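Local atomic coordinates of UL37 (Suid herpesvirus 1, PDB entry 4K70), a protein that is an inner tegument protein of the virus, thought to be essential in controlling viral trafficking, and is represented here by its N-terminal half. Residues Glu244-Arg258 / Val284-Leu297. Numbering follows the deposited sequence.
With NA (sodium ion), chain K; NA (sodium ion), chain J.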
# COMPACT_ATOMS: atom_id res chain seq x y z
N GLU A 244 -8.71 -37.64 -17.09
CA GLU A 244 -7.93 -38.71 -16.45
C GLU A 244 -6.59 -38.98 -17.15
O GLU A 244 -5.69 -39.58 -16.57
CB GLU A 244 -8.74 -40.00 -16.37
CG GLU A 244 -10.02 -39.90 -15.53
CD GLU A 244 -9.78 -40.13 -14.05
OE1 GLU A 244 -8.79 -40.82 -13.70
OE2 GLU A 244 -10.58 -39.61 -13.23
N ALA A 245 -6.47 -38.53 -18.40
CA ALA A 245 -5.21 -38.62 -19.13
C ALA A 245 -4.11 -37.76 -18.50
O ALA A 245 -2.93 -37.95 -18.77
CB ALA A 245 -5.42 -38.21 -20.58
N ALA A 246 -4.50 -36.81 -17.65
CA ALA A 246 -3.53 -35.90 -17.06
C ALA A 246 -2.82 -36.53 -15.87
O ALA A 246 -1.84 -35.98 -15.38
CB ALA A 246 -4.20 -34.57 -16.67
N LEU A 247 -3.33 -37.67 -15.41
CA LEU A 247 -2.79 -38.33 -14.23
C LEU A 247 -1.84 -39.48 -14.59
O LEU A 247 -2.06 -40.19 -15.57
CB LEU A 247 -3.93 -38.89 -13.36
CG LEU A 247 -4.82 -37.95 -12.54
CD1 LEU A 247 -5.96 -38.76 -11.96
CD2 LEU A 247 -4.03 -37.29 -11.43
N VAL A 248 -0.80 -39.66 -13.79
CA VAL A 248 0.12 -40.77 -13.99
C VAL A 248 -0.51 -42.08 -13.50
O VAL A 248 -0.93 -42.18 -12.34
CB VAL A 248 1.48 -40.54 -13.25
CG1 VAL A 248 2.36 -41.80 -13.31
CG2 VAL A 248 2.22 -39.35 -13.84
N PRO A 249 -0.59 -43.08 -14.39
CA PRO A 249 -1.08 -44.43 -14.05
C PRO A 249 -0.44 -45.01 -12.78
O PRO A 249 0.78 -44.90 -12.59
CB PRO A 249 -0.69 -45.26 -15.27
CG PRO A 249 0.20 -44.36 -16.13
CD PRO A 249 -0.21 -42.97 -15.81
N VAL A 250 -1.26 -45.61 -11.92
CA VAL A 250 -0.75 -46.29 -10.74
C VAL A 250 0.16 -47.43 -11.19
O VAL A 250 -0.13 -48.11 -12.17
CB VAL A 250 -1.89 -46.87 -9.89
CG1 VAL A 250 -1.34 -47.66 -8.71
CG2 VAL A 250 -2.82 -45.76 -9.41
N GLY A 251 1.27 -47.64 -10.49
CA GLY A 251 2.15 -48.75 -10.80
C GLY A 251 3.33 -48.37 -11.68
O GLY A 251 4.29 -49.14 -11.81
N GLU A 252 3.27 -47.20 -12.30
CA GLU A 252 4.41 -46.70 -13.06
C GLU A 252 5.42 -46.16 -12.06
O GLU A 252 5.04 -45.72 -10.97
CB GLU A 252 3.96 -45.63 -14.05
CG GLU A 252 3.74 -46.15 -15.47
CD GLU A 252 2.87 -47.40 -15.55
OE1 GLU A 252 3.18 -48.42 -14.89
OE2 GLU A 252 1.86 -47.39 -16.29
N VAL A 253 6.70 -46.23 -12.40
CA VAL A 253 7.71 -45.81 -11.43
C VAL A 253 7.60 -44.32 -11.18
O VAL A 253 7.29 -43.54 -12.10
CB VAL A 253 9.15 -46.18 -11.87
CG1 VAL A 253 9.17 -47.59 -12.49
CG2 VAL A 253 9.69 -45.15 -12.84
N ASN A 254 7.84 -43.93 -9.93
CA ASN A 254 7.70 -42.53 -9.51
C ASN A 254 6.27 -42.01 -9.62
O ASN A 254 6.04 -40.80 -9.65
CB ASN A 254 8.66 -41.63 -10.29
CG ASN A 254 10.11 -41.97 -10.04
OD1 ASN A 254 10.46 -42.49 -8.98
ND2 ASN A 254 10.97 -41.67 -11.00
N ALA A 255 5.30 -42.93 -9.69
CA ALA A 255 3.89 -42.54 -9.81
C ALA A 255 3.36 -41.84 -8.56
O ALA A 255 2.42 -41.04 -8.64
CB ALA A 255 3.03 -43.73 -10.18
N THR A 256 3.95 -42.15 -7.41
CA THR A 256 3.55 -41.52 -6.16
C THR A 256 3.95 -40.05 -6.21
O THR A 256 5.00 -39.72 -6.75
CB THR A 256 4.27 -42.15 -4.96
OG1 THR A 256 4.04 -43.57 -4.96
CG2 THR A 256 3.75 -41.56 -3.66
N PRO A 257 3.09 -39.17 -5.67
CA PRO A 257 3.44 -37.77 -5.47
C PRO A 257 4.81 -37.66 -4.81
O PRO A 257 5.02 -38.27 -3.76
CB PRO A 257 2.35 -37.28 -4.51
CG PRO A 257 1.16 -38.10 -4.91
CD PRO A 257 1.70 -39.46 -5.27
N ARG A 258 5.73 -36.91 -5.42
CA ARG A 258 7.13 -36.84 -4.97
C ARG A 258 7.41 -35.60 -4.12
O ARG A 258 8.01 -35.69 -3.05
CB ARG A 258 8.07 -36.86 -6.19
CG ARG A 258 7.79 -37.96 -7.21
CD ARG A 258 8.34 -37.60 -8.62
NE ARG A 258 7.72 -36.39 -9.16
CZ ARG A 258 7.84 -35.98 -10.42
NH1 ARG A 258 7.24 -34.86 -10.83
NH2 ARG A 258 8.56 -36.68 -11.29
N VAL A 284 -3.52 -44.85 -1.77
CA VAL A 284 -3.06 -44.63 -3.13
C VAL A 284 -3.67 -43.35 -3.69
O VAL A 284 -4.87 -43.10 -3.57
CB VAL A 284 -3.39 -45.84 -4.04
CG1 VAL A 284 -2.86 -45.62 -5.43
CG2 VAL A 284 -2.82 -47.12 -3.45
N ALA A 285 -2.82 -42.51 -4.27
CA ALA A 285 -3.27 -41.30 -4.95
C ALA A 285 -2.33 -41.03 -6.11
O ALA A 285 -1.11 -41.05 -5.97
CB ALA A 285 -3.29 -40.12 -3.99
N ARG A 286 -2.92 -40.81 -7.28
CA ARG A 286 -2.14 -40.58 -8.48
C ARG A 286 -1.68 -39.13 -8.51
O ARG A 286 -2.34 -38.26 -7.94
CB ARG A 286 -2.98 -40.90 -9.72
CG ARG A 286 -3.61 -42.28 -9.64
CD ARG A 286 -4.57 -42.49 -10.79
NE ARG A 286 -3.91 -42.47 -12.09
CZ ARG A 286 -4.55 -42.54 -13.25
NH1 ARG A 286 -5.88 -42.65 -13.27
NH2 ARG A 286 -3.87 -42.51 -14.39
N ARG A 287 -0.55 -38.87 -9.14
CA ARG A 287 -0.07 -37.51 -9.27
C ARG A 287 -0.24 -37.07 -10.72
O ARG A 287 -0.33 -37.90 -11.63
CB ARG A 287 1.39 -37.41 -8.86
CG ARG A 287 2.34 -37.94 -9.91
CD ARG A 287 3.79 -37.68 -9.54
NE ARG A 287 4.66 -38.37 -10.49
CZ ARG A 287 5.22 -37.81 -11.55
NH1 ARG A 287 5.05 -36.52 -11.80
NH2 ARG A 287 5.97 -38.55 -12.36
N LEU A 288 -0.31 -35.76 -10.91
CA LEU A 288 -0.38 -35.20 -12.25
C LEU A 288 0.92 -35.48 -12.99
O LEU A 288 2.01 -35.36 -12.41
CB LEU A 288 -0.62 -33.69 -12.17
CG LEU A 288 -1.97 -33.25 -11.61
CD1 LEU A 288 -2.01 -31.73 -11.48
CD2 LEU A 288 -3.12 -33.74 -12.49
N ARG A 289 0.80 -35.86 -14.26
CA ARG A 289 1.95 -35.99 -15.15
C ARG A 289 2.75 -34.68 -15.18
O ARG A 289 2.17 -33.59 -15.10
CB ARG A 289 1.47 -36.34 -16.57
CG ARG A 289 0.69 -37.65 -16.67
CD ARG A 289 -0.01 -37.77 -18.00
NE ARG A 289 0.90 -37.51 -19.11
CZ ARG A 289 0.52 -37.41 -20.38
NH1 ARG A 289 -0.75 -37.56 -20.71
NH2 ARG A 289 1.42 -37.17 -21.33
N THR A 290 4.08 -34.80 -15.26
CA THR A 290 4.93 -33.63 -15.44
C THR A 290 5.79 -33.78 -16.69
O THR A 290 6.81 -33.11 -16.83
CB THR A 290 5.81 -33.32 -14.20
OG1 THR A 290 6.61 -34.47 -13.86
CG2 THR A 290 4.96 -32.91 -12.97
N ASP A 291 5.36 -34.64 -17.61
CA ASP A 291 6.03 -34.80 -18.89
C ASP A 291 5.46 -33.82 -19.91
O ASP A 291 4.38 -33.26 -19.70
CB ASP A 291 5.91 -36.25 -19.42
CG ASP A 291 4.49 -36.63 -19.78
OD1 ASP A 291 3.73 -37.01 -18.87
OD2 ASP A 291 4.14 -36.55 -20.97
N GLN A 292 6.18 -33.62 -21.01
CA GLN A 292 5.82 -32.59 -21.99
C GLN A 292 4.42 -32.79 -22.56
O GLN A 292 3.78 -31.84 -22.99
CB GLN A 292 6.85 -32.55 -23.14
CG GLN A 292 6.67 -31.40 -24.13
CD GLN A 292 7.25 -30.06 -23.64
OE1 GLN A 292 8.19 -30.02 -22.84
NE2 GLN A 292 6.68 -28.95 -24.14
N GLY A 293 3.94 -34.03 -22.55
CA GLY A 293 2.62 -34.36 -23.06
C GLY A 293 1.46 -33.82 -22.24
O GLY A 293 0.34 -33.73 -22.73
N VAL A 294 1.72 -33.47 -20.99
CA VAL A 294 0.68 -32.94 -20.12
C VAL A 294 0.28 -31.53 -20.56
O VAL A 294 -0.80 -31.06 -20.23
CB VAL A 294 1.10 -32.93 -18.63
CG1 VAL A 294 2.11 -31.83 -18.36
CG2 VAL A 294 -0.12 -32.75 -17.73
N LEU A 295 1.15 -30.86 -21.31
CA LEU A 295 0.88 -29.47 -21.71
C LEU A 295 -0.39 -29.32 -22.55
O LEU A 295 -1.15 -28.36 -22.38
CB LEU A 295 2.09 -28.86 -22.43
CG LEU A 295 2.99 -27.97 -21.55
CD1 LEU A 295 2.61 -28.08 -20.09
CD2 LEU A 295 4.44 -28.31 -21.74
N ALA A 296 -0.61 -30.27 -23.46
CA ALA A 296 -1.84 -30.31 -24.24
C ALA A 296 -3.08 -30.46 -23.37
O ALA A 296 -4.19 -30.20 -23.82
CB ALA A 296 -1.77 -31.44 -25.27
N LEU A 297 -2.89 -30.89 -22.12
CA LEU A 297 -4.02 -31.03 -21.19
C LEU A 297 -4.23 -29.78 -20.35
O LEU A 297 -5.05 -29.77 -19.43
CB LEU A 297 -3.81 -32.25 -20.27
CG LEU A 297 -4.14 -33.63 -20.83
CD1 LEU A 297 -4.16 -33.61 -22.34
CD2 LEU A 297 -3.15 -34.67 -20.32
NA NA K . 0.82 -48.94 -14.05
NA NA J . 10.48 -31.80 -23.04
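Arg287 sets its CG between its backbone N and carbonyl carbon (chi1 76°), then runs extended to NE and reaches Arg258. Arg258 bends at chi3 (-62°) and lays its guanidinium flat on that of Arg287, with centres 3.4 Å apart and planes at 25°. Val248 CG2 packs over the opposite face of the Arg287 group. Two like charges meet in this stack. Glu262 forms a salt bridge with Arg258 NH1, which probably offsets the repulsion. The NH1 atoms of both arginines also donate to Thr290 OG1, itself hydrogen-bonded to Asp312, a residue seen to bind calcium in a crystal structure of this protein, although no calcium is bound to it in this model. Arg287 NE donates to Asn254 O at 2.9 Å, in the carbonyl plane. This ties down the turn from Glu252 to Ala255.

The backbones meet in a single beta bridge, Leu247 with Leu288. Val248 N donates almost straight to Arg287 O at 2.8 Å, and Arg289 N donates to Ala246 O at 2.9 Å. Arg289 NH1 reaches Ala245 O, while its NE and NH2 grip the Asp291 carboxylate side-on. That salt bridge holds the guanidinium in place. Arg286 NE donates to Val248 O from above the carbonyl plane, at 3.0 Å. Leu247 CB lies over one face of the Arg286 guanidinium. Leu297 CD2 packs on Ala246 CB at 3.8 Å.

The contact joins the loops on either side of helix 260-271, far from the centre of the chain. Pro257 and Arg287 rest on that helix, and Ala246 and Leu288 pack against helix 208-223.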